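Local atomic coordinates of D-alanyl-D-alanine carboxypeptidase (Penicillin binding protein) family protein (Francisella tularensis subsp. tularensis, PDB entry 6OSU), a protein that probably removes the terminal D-alanine from peptidoglycan precursor peptides as a serine-type D-Ala-D-Ala carboxypeptidase of peptidase family S11. Residues A[43-48]-A[299-304]; A[60-65]-A[170-175]; A[87-92]-A[133-138]. All coordinates share one frame; numbering follows the deposited sequence.

Contact 1 of 3, residues A[43-48]-A[299-304]; sequences MDYRTG and RFISVV
Backbone hydrogen bonds join Met-43 and Ile-301 in both directions: Met-43 N donates to Ile-301 O at 2.8 Å, and Ile-301 N donates to Met-43 O at 2.7 Å, nearly straight at 173°. They make an antiparallel hydrogen-bonded pair, followed by the non-hydrogen-bonded pair Asp-44 with Phe-300. A third bond, Tyr-45 N to Arg-299 O (3.0 Å), carries the ladder one residue past the end of strand 39-44. Met-43 O also receives a CA-H...O contact from Phe-300 CA. These strands, 39-44 and 298-307, are neighbours in the five-stranded antiparallel sheet of the penicillin-binding domain, where 298-307 is central and strand 288-295 pairs with its other edge. Helix 310-327 packs against the face bearing Phe-300, helix 176-189 against the face bearing Met-43 and Ile-301. Among the side chains, Asp-44 meets the Phe-300 ring: Asp-44 CB lies 3.6 Å from Phe-300 CE1, and Asp-44 OD2 stands over one face, offset toward the rim, with carboxylate and ring planes 77° apart. The aliphatic part of Arg-299 crosses Tyr-45, its CD 3.8 Å from Tyr-45 CB; a bend at chi3 (-63°) turns NE off this line, and the guanidinium is bound by Ser-292 and, in a salt bridge, by Asp-275. Tyr-45 CD1 reaches Ile-301 CD1 at 4.2 Å. Polar bonds of the Asp-44 carboxylate fix the turn after the strand. Asp-44 OD1 accepts from Thr-47 N at 2.8 Å, an Asx motif, and from Thr-47 OG1, which comes from above the carboxylate plane; Asn-330 is a further donor to OD1.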
# COMPACT_ATOMS: atom_id res chain seq x y z
N MET A 43 1.67 0.24 7.67
CA MET A 43 0.33 -0.30 7.85
C MET A 43 0.26 -1.70 7.26
O MET A 43 0.82 -1.97 6.19
CB MET A 43 -0.71 0.61 7.19
CG MET A 43 -2.07 -0.02 6.98
SD MET A 43 -3.17 1.03 6.02
CE MET A 43 -3.34 2.44 7.12
N ASP A 44 -0.42 -2.60 7.97
CA ASP A 44 -0.69 -3.93 7.44
C ASP A 44 -1.86 -3.87 6.46
O ASP A 44 -2.84 -3.16 6.67
CB ASP A 44 -1.00 -4.92 8.57
CG ASP A 44 -1.38 -6.29 8.05
OD1 ASP A 44 -2.59 -6.54 7.87
OD2 ASP A 44 -0.48 -7.11 7.80
N TYR A 45 -1.74 -4.64 5.37
CA TYR A 45 -2.69 -4.50 4.27
C TYR A 45 -4.04 -5.11 4.61
O TYR A 45 -5.09 -4.49 4.37
CB TYR A 45 -2.11 -5.14 3.00
CG TYR A 45 -3.15 -5.34 1.92
CD1 TYR A 45 -3.71 -4.25 1.27
CD2 TYR A 45 -3.56 -6.61 1.56
CE1 TYR A 45 -4.67 -4.42 0.29
CE2 TYR A 45 -4.51 -6.80 0.58
CZ TYR A 45 -5.06 -5.70 -0.06
OH TYR A 45 -6.01 -5.89 -1.04
N ARG A 46 -4.05 -6.32 5.18
CA ARG A 46 -5.32 -7.01 5.38
C ARG A 46 -6.09 -6.46 6.58
O ARG A 46 -7.32 -6.39 6.54
CB ARG A 46 -5.07 -8.51 5.53
CG ARG A 46 -4.77 -9.21 4.21
CD ARG A 46 -4.52 -10.69 4.40
NE ARG A 46 -3.34 -10.95 5.21
CZ ARG A 46 -2.85 -12.17 5.44
NH1 ARG A 46 -3.45 -13.24 4.93
NH2 ARG A 46 -1.76 -12.32 6.19
N THR A 47 -5.39 -6.07 7.65
CA THR A 47 -6.08 -5.56 8.82
C THR A 47 -6.26 -4.05 8.81
O THR A 47 -7.10 -3.53 9.55
CB THR A 47 -5.33 -5.95 10.11
OG1 THR A 47 -4.03 -5.34 10.09
CG2 THR A 47 -5.18 -7.46 10.23
N GLY A 48 -5.49 -3.34 7.99
CA GLY A 48 -5.44 -1.90 8.08
C GLY A 48 -4.74 -1.37 9.32
O GLY A 48 -4.65 -0.15 9.49
N ARG A 299 1.49 -8.71 3.72
CA ARG A 299 1.86 -7.52 2.97
C ARG A 299 1.76 -6.29 3.86
O ARG A 299 0.78 -6.10 4.58
CB ARG A 299 0.97 -7.32 1.74
CG ARG A 299 1.13 -5.94 1.10
CD ARG A 299 0.14 -5.70 -0.02
NE ARG A 299 0.33 -6.62 -1.13
CZ ARG A 299 1.28 -6.50 -2.04
NH1 ARG A 299 2.15 -5.50 -1.99
NH2 ARG A 299 1.38 -7.40 -3.02
N PHE A 300 2.79 -5.44 3.80
CA PHE A 300 2.80 -4.18 4.52
C PHE A 300 2.94 -3.02 3.55
O PHE A 300 3.54 -3.15 2.48
CB PHE A 300 3.93 -4.14 5.56
CG PHE A 300 3.61 -4.86 6.83
CD1 PHE A 300 2.85 -4.24 7.81
CD2 PHE A 300 4.05 -6.16 7.05
CE1 PHE A 300 2.54 -4.90 8.99
CE2 PHE A 300 3.75 -6.82 8.22
CZ PHE A 300 2.99 -6.20 9.19
N ILE A 301 2.38 -1.89 3.94
CA ILE A 301 2.47 -0.65 3.18
C ILE A 301 3.21 0.38 4.03
O ILE A 301 2.86 0.59 5.20
CB ILE A 301 1.07 -0.14 2.78
CG1 ILE A 301 0.44 -1.12 1.78
CG2 ILE A 301 1.15 1.27 2.20
CD1 ILE A 301 -1.06 -0.95 1.64
N SER A 302 4.24 0.99 3.45
CA SER A 302 5.02 2.01 4.13
C SER A 302 5.04 3.27 3.30
O SER A 302 5.18 3.22 2.07
CB SER A 302 6.46 1.54 4.38
OG SER A 302 6.56 0.86 5.62
N VAL A 303 4.89 4.41 3.97
CA VAL A 303 5.05 5.73 3.38
C VAL A 303 6.10 6.47 4.18
O VAL A 303 6.01 6.53 5.41
CB VAL A 303 3.73 6.51 3.36
CG1 VAL A 303 3.94 7.87 2.72
CG2 VAL A 303 2.66 5.73 2.61
N VAL A 304 7.10 7.01 3.49
CA VAL A 304 8.13 7.84 4.11
C VAL A 304 8.15 9.17 3.37
O VAL A 304 8.17 9.20 2.13
CB VAL A 304 9.52 7.17 4.06
CG1 VAL A 304 10.59 8.14 4.50
CG2 VAL A 304 9.55 5.94 4.94

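Contact 2 of 3, residues A[60-65]-A[170-175]; sequences RAPASL and GEQYTT
Pro-62 lays the CG-CD side of its ring across the side chain of Gln-172, with CD 3.4 Å from Gln-172 CG and 3.6 Å from Gln-172 OE1. Gln-172 CG stands anti to the backbone N (chi1 -164°), which brings this methylene against the proline; at the far end of the chain, NE2 donates to Leu-167 O. Further round the ring, Pro-62 CB touches the Thr-174 methyl CG2 at 3.9 Å, while Thr-174 OG1 is hydrogen-bonded to Thr-159. Next to this apolar patch the backbones form a single antiparallel bridge: Arg-60 N donates to Thr-174 O at 2.9 Å, and Thr-174 N to Arg-60 O at 2.8 Å. Tyr-173 CA adds a CA-H...O contact to Arg-60 O, and its CB lies 3.4 Å from the same oxygen. The Arg-60 side chain leaves its backbone away from 170-175, and its NH1 is bonded to Ala-285 O. The bridge and the proline thus tie the loop running into Ser-64 to the loop before helix 176-189, whose N-cap is Thr-175. Ser-64, the predicted acyl-ester nucleophile, is hydrogen-bonded to Lys-67 and Ser-124, an arrangement consistent with the SxxK active site of penicillin-binding proteins.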
# COMPACT_ATOMS: atom_id res chain seq x y z
N ARG A 60 2.14 17.58 4.51
CA ARG A 60 3.35 17.87 3.77
C ARG A 60 3.04 17.85 2.28
O ARG A 60 1.95 17.46 1.86
CB ARG A 60 4.47 16.87 4.08
CG ARG A 60 4.74 16.63 5.55
CD ARG A 60 6.06 15.90 5.73
NE ARG A 60 7.20 16.83 5.78
CZ ARG A 60 7.97 17.14 4.75
NH1 ARG A 60 7.74 16.60 3.56
NH2 ARG A 60 8.97 18.00 4.90
N ALA A 61 4.02 18.27 1.48
CA ALA A 61 3.81 18.38 0.04
C ALA A 61 3.80 16.98 -0.59
O ALA A 61 4.51 16.09 -0.12
CB ALA A 61 4.89 19.25 -0.60
N PRO A 62 2.98 16.75 -1.62
CA PRO A 62 2.84 15.39 -2.14
C PRO A 62 3.92 14.98 -3.13
O PRO A 62 4.27 13.80 -3.17
CB PRO A 62 1.46 15.41 -2.82
CG PRO A 62 0.83 16.71 -2.43
CD PRO A 62 1.97 17.65 -2.19
N ALA A 63 4.43 15.90 -3.93
CA ALA A 63 5.40 15.58 -5.02
C ALA A 63 4.72 14.57 -5.96
O ALA A 63 3.50 14.63 -6.14
CB ALA A 63 6.72 15.12 -4.43
N SER A 64 5.47 13.64 -6.57
CA SER A 64 4.89 12.72 -7.55
C SER A 64 4.02 11.64 -6.93
O SER A 64 3.49 10.82 -7.69
CB SER A 64 5.98 12.05 -8.39
OG SER A 64 6.45 12.90 -9.43
N LEU A 65 3.87 11.60 -5.60
CA LEU A 65 2.88 10.70 -5.02
C LEU A 65 1.48 11.06 -5.49
O LEU A 65 0.58 10.21 -5.48
CB LEU A 65 2.96 10.74 -3.49
CG LEU A 65 4.34 10.48 -2.87
CD1 LEU A 65 4.21 10.23 -1.37
CD2 LEU A 65 5.05 9.32 -3.56
N GLY A 170 0.63 26.25 -6.03
CA GLY A 170 -0.73 26.20 -5.51
C GLY A 170 -0.82 25.47 -4.19
O GLY A 170 0.17 24.90 -3.73
N GLU A 171 -2.00 25.46 -3.56
CA GLU A 171 -2.17 24.71 -2.32
C GLU A 171 -2.15 23.22 -2.63
O GLU A 171 -2.87 22.75 -3.52
CB GLU A 171 -3.48 25.10 -1.64
CG GLU A 171 -3.73 24.38 -0.32
CD GLU A 171 -4.96 24.89 0.42
OE1 GLU A 171 -4.92 25.00 1.67
OE2 GLU A 171 -5.96 25.19 -0.26
N GLN A 172 -1.33 22.48 -1.89
CA GLN A 172 -0.97 21.13 -2.29
C GLN A 172 -0.43 20.41 -1.06
O GLN A 172 0.62 20.80 -0.53
CB GLN A 172 0.07 21.19 -3.40
CG GLN A 172 0.30 19.92 -4.18
CD GLN A 172 1.40 20.08 -5.22
OE1 GLN A 172 2.25 19.21 -5.39
NE2 GLN A 172 1.38 21.21 -5.93
N TYR A 173 -1.12 19.36 -0.61
CA TYR A 173 -0.64 18.63 0.56
C TYR A 173 -1.29 17.26 0.65
O TYR A 173 -2.32 16.99 0.03
CB TYR A 173 -0.89 19.41 1.86
CG TYR A 173 -2.33 19.78 2.10
CD1 TYR A 173 -3.23 18.86 2.63
CD2 TYR A 173 -2.80 21.05 1.80
CE1 TYR A 173 -4.55 19.20 2.85
CE2 TYR A 173 -4.11 21.40 2.02
CZ TYR A 173 -4.99 20.47 2.54
OH TYR A 173 -6.30 20.82 2.77
N THR A 174 -0.65 16.40 1.43
CA THR A 174 -1.19 15.11 1.83
C THR A 174 -0.51 14.72 3.13
O THR A 174 0.28 15.49 3.70
CB THR A 174 -1.00 14.04 0.76
OG1 THR A 174 -1.64 12.83 1.18
CG2 THR A 174 0.48 13.77 0.53
N THR A 175 -0.81 13.52 3.62
CA THR A 175 -0.18 12.99 4.82
C THR A 175 0.25 11.55 4.57
O THR A 175 -0.23 10.90 3.64
CB THR A 175 -1.12 13.04 6.05
OG1 THR A 175 -2.15 12.06 5.91
CG2 THR A 175 -1.74 14.42 6.20

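Contact 3 of 3, residues A[87-92]-A[133-138]; sequences TMIPIS and AEYIGG
The Tyr-135 ring takes Ile-89 CG1 over one face as a CH-pi contact, the carbon 4.2 Å from the ring centroid and 18° off the normal, offset toward the rim. Pro-90 CD and Thr-87 CG2 come up to the ring obliquely, the first 4.1 Å from Tyr-135 CD1 and the second 4.0 Å from Tyr-135 OH; the proline and tyrosine side chains cross at about a right angle. Tyr-135 CG is anti to the backbone N (chi1 -174°), which carries CG off the helix toward strand 88-90. Glu-134, the residue before it, makes the polar half of the contact. Ser-92 OG donates to Glu-134 OE1 at a modelled separation of 2.4 Å, so short that its exact length is doubtful. A water adds a second link, accepting from Ser-92 N at 2.6 Å and donating to Glu-134 OE1 at 2.7 Å, with a longer bond to Pro-90 O. Glu-134 OE2 is held by Asn-94. Ser-92 is itself the N-cap of helix 93-96, its OG accepting from Ala-95 N. The contact therefore sets the last turn of helix 126-137 against the two-stranded sheet 88-90/110-112 at the surface, with Ile-89 also packed on helix 113-123 and Glu-134 on helix 140-154.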
# COMPACT_ATOMS: atom_id res chain seq x y z
N THR A 87 -7.23 1.39 -25.17
CA THR A 87 -7.69 2.66 -25.71
C THR A 87 -6.51 3.54 -26.11
O THR A 87 -5.52 3.64 -25.38
CB THR A 87 -8.58 3.38 -24.69
OG1 THR A 87 -9.73 2.58 -24.41
CG2 THR A 87 -9.02 4.74 -25.21
N MET A 88 -6.62 4.18 -27.27
CA MET A 88 -5.57 5.03 -27.82
C MET A 88 -5.89 6.49 -27.53
O MET A 88 -6.89 7.02 -28.02
CB MET A 88 -5.42 4.80 -29.32
CG MET A 88 -5.23 3.34 -29.72
SD MET A 88 -3.66 2.65 -29.18
CE MET A 88 -2.51 3.69 -30.08
N ILE A 89 -5.04 7.14 -26.74
CA ILE A 89 -5.27 8.52 -26.30
C ILE A 89 -4.46 9.46 -27.18
O ILE A 89 -3.26 9.22 -27.38
CB ILE A 89 -4.90 8.70 -24.82
CG1 ILE A 89 -5.91 7.98 -23.93
CG2 ILE A 89 -4.83 10.18 -24.46
CD1 ILE A 89 -5.27 6.95 -23.07
N PRO A 90 -5.05 10.53 -27.69
CA PRO A 90 -4.26 11.54 -28.41
C PRO A 90 -3.40 12.33 -27.44
O PRO A 90 -3.80 12.62 -26.31
CB PRO A 90 -5.32 12.42 -29.08
CG PRO A 90 -6.52 12.29 -28.18
CD PRO A 90 -6.49 10.88 -27.65
N ILE A 91 -2.20 12.69 -27.90
CA ILE A 91 -1.27 13.47 -27.11
C ILE A 91 -1.37 14.92 -27.57
O ILE A 91 -0.99 15.25 -28.70
CB ILE A 91 0.17 12.95 -27.25
CG1 ILE A 91 0.21 11.44 -27.02
CG2 ILE A 91 1.09 13.68 -26.29
CD1 ILE A 91 -0.24 11.01 -25.65
N SER A 92 -1.90 15.78 -26.71
CA SER A 92 -1.94 17.20 -27.01
C SER A 92 -0.54 17.81 -26.95
O SER A 92 0.39 17.24 -26.37
CB SER A 92 -2.87 17.93 -26.03
OG SER A 92 -2.39 17.82 -24.70
N ALA A 133 -4.99 12.64 -17.96
CA ALA A 133 -5.89 13.54 -17.25
C ALA A 133 -6.77 14.32 -18.22
O ALA A 133 -7.98 14.43 -18.01
CB ALA A 133 -5.09 14.49 -16.36
N GLU A 134 -6.17 14.87 -19.28
CA GLU A 134 -6.96 15.61 -20.27
C GLU A 134 -8.04 14.74 -20.89
O GLU A 134 -9.12 15.24 -21.21
CB GLU A 134 -6.04 16.16 -21.36
CG GLU A 134 -5.11 17.28 -20.90
CD GLU A 134 -4.29 17.85 -22.05
OE1 GLU A 134 -3.79 17.07 -22.89
OE2 GLU A 134 -4.15 19.09 -22.11
N TYR A 135 -7.78 13.45 -21.07
CA TYR A 135 -8.74 12.58 -21.74
C TYR A 135 -9.90 12.21 -20.82
O TYR A 135 -11.07 12.25 -21.25
CB TYR A 135 -8.03 11.31 -22.23
CG TYR A 135 -8.92 10.42 -23.07
CD1 TYR A 135 -9.01 10.59 -24.44
CD2 TYR A 135 -9.67 9.40 -22.48
CE1 TYR A 135 -9.82 9.77 -25.21
CE2 TYR A 135 -10.48 8.58 -23.24
CZ TYR A 135 -10.55 8.77 -24.60
OH TYR A 135 -11.36 7.96 -25.36
N ILE A 136 -9.61 11.87 -19.57
CA ILE A 136 -10.65 11.43 -18.65
C ILE A 136 -11.47 12.62 -18.16
O ILE A 136 -12.69 12.52 -17.98
CB ILE A 136 -10.03 10.65 -17.48
CG1 ILE A 136 -9.33 9.39 -17.99
CG2 ILE A 136 -11.07 10.31 -16.43
CD1 ILE A 136 -8.47 8.71 -16.95
N GLY A 137 -10.83 13.76 -17.93
CA GLY A 137 -11.50 14.88 -17.29
C GLY A 137 -11.81 16.05 -18.19
O GLY A 137 -12.52 16.98 -17.78
N GLY A 138 -11.31 16.04 -19.43
CA GLY A 138 -11.48 17.17 -20.32
C GLY A 138 -10.34 18.16 -20.19
O GLY A 138 -9.48 18.25 -21.07
O HOH W 1 -2.79 15.03 -24.36

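The three contacts are nested along the chain: contact 3 lies inside the loop closed by contact 2, which lies inside the loop closed by contact 1. Contact 1 is in the five-stranded sheet that holds strands 39-44 and 298-307, and contact 2 is about 20 Å from it between centres, with nearest atoms about 5 Å apart. Helix 176-189 links them, starting just after 170-175 and packing on the sheet at contact 1; Leu-65 and Arg-60 of contact 2 also touch strand 298-307. Contact 3 lies at the surface of the helical part, about 24 Å from contact 2 and 32 Å from contact 1 between centres. Contact 2 alone holds a predicted catalytic residue, Ser-64, placed between sheet and helices.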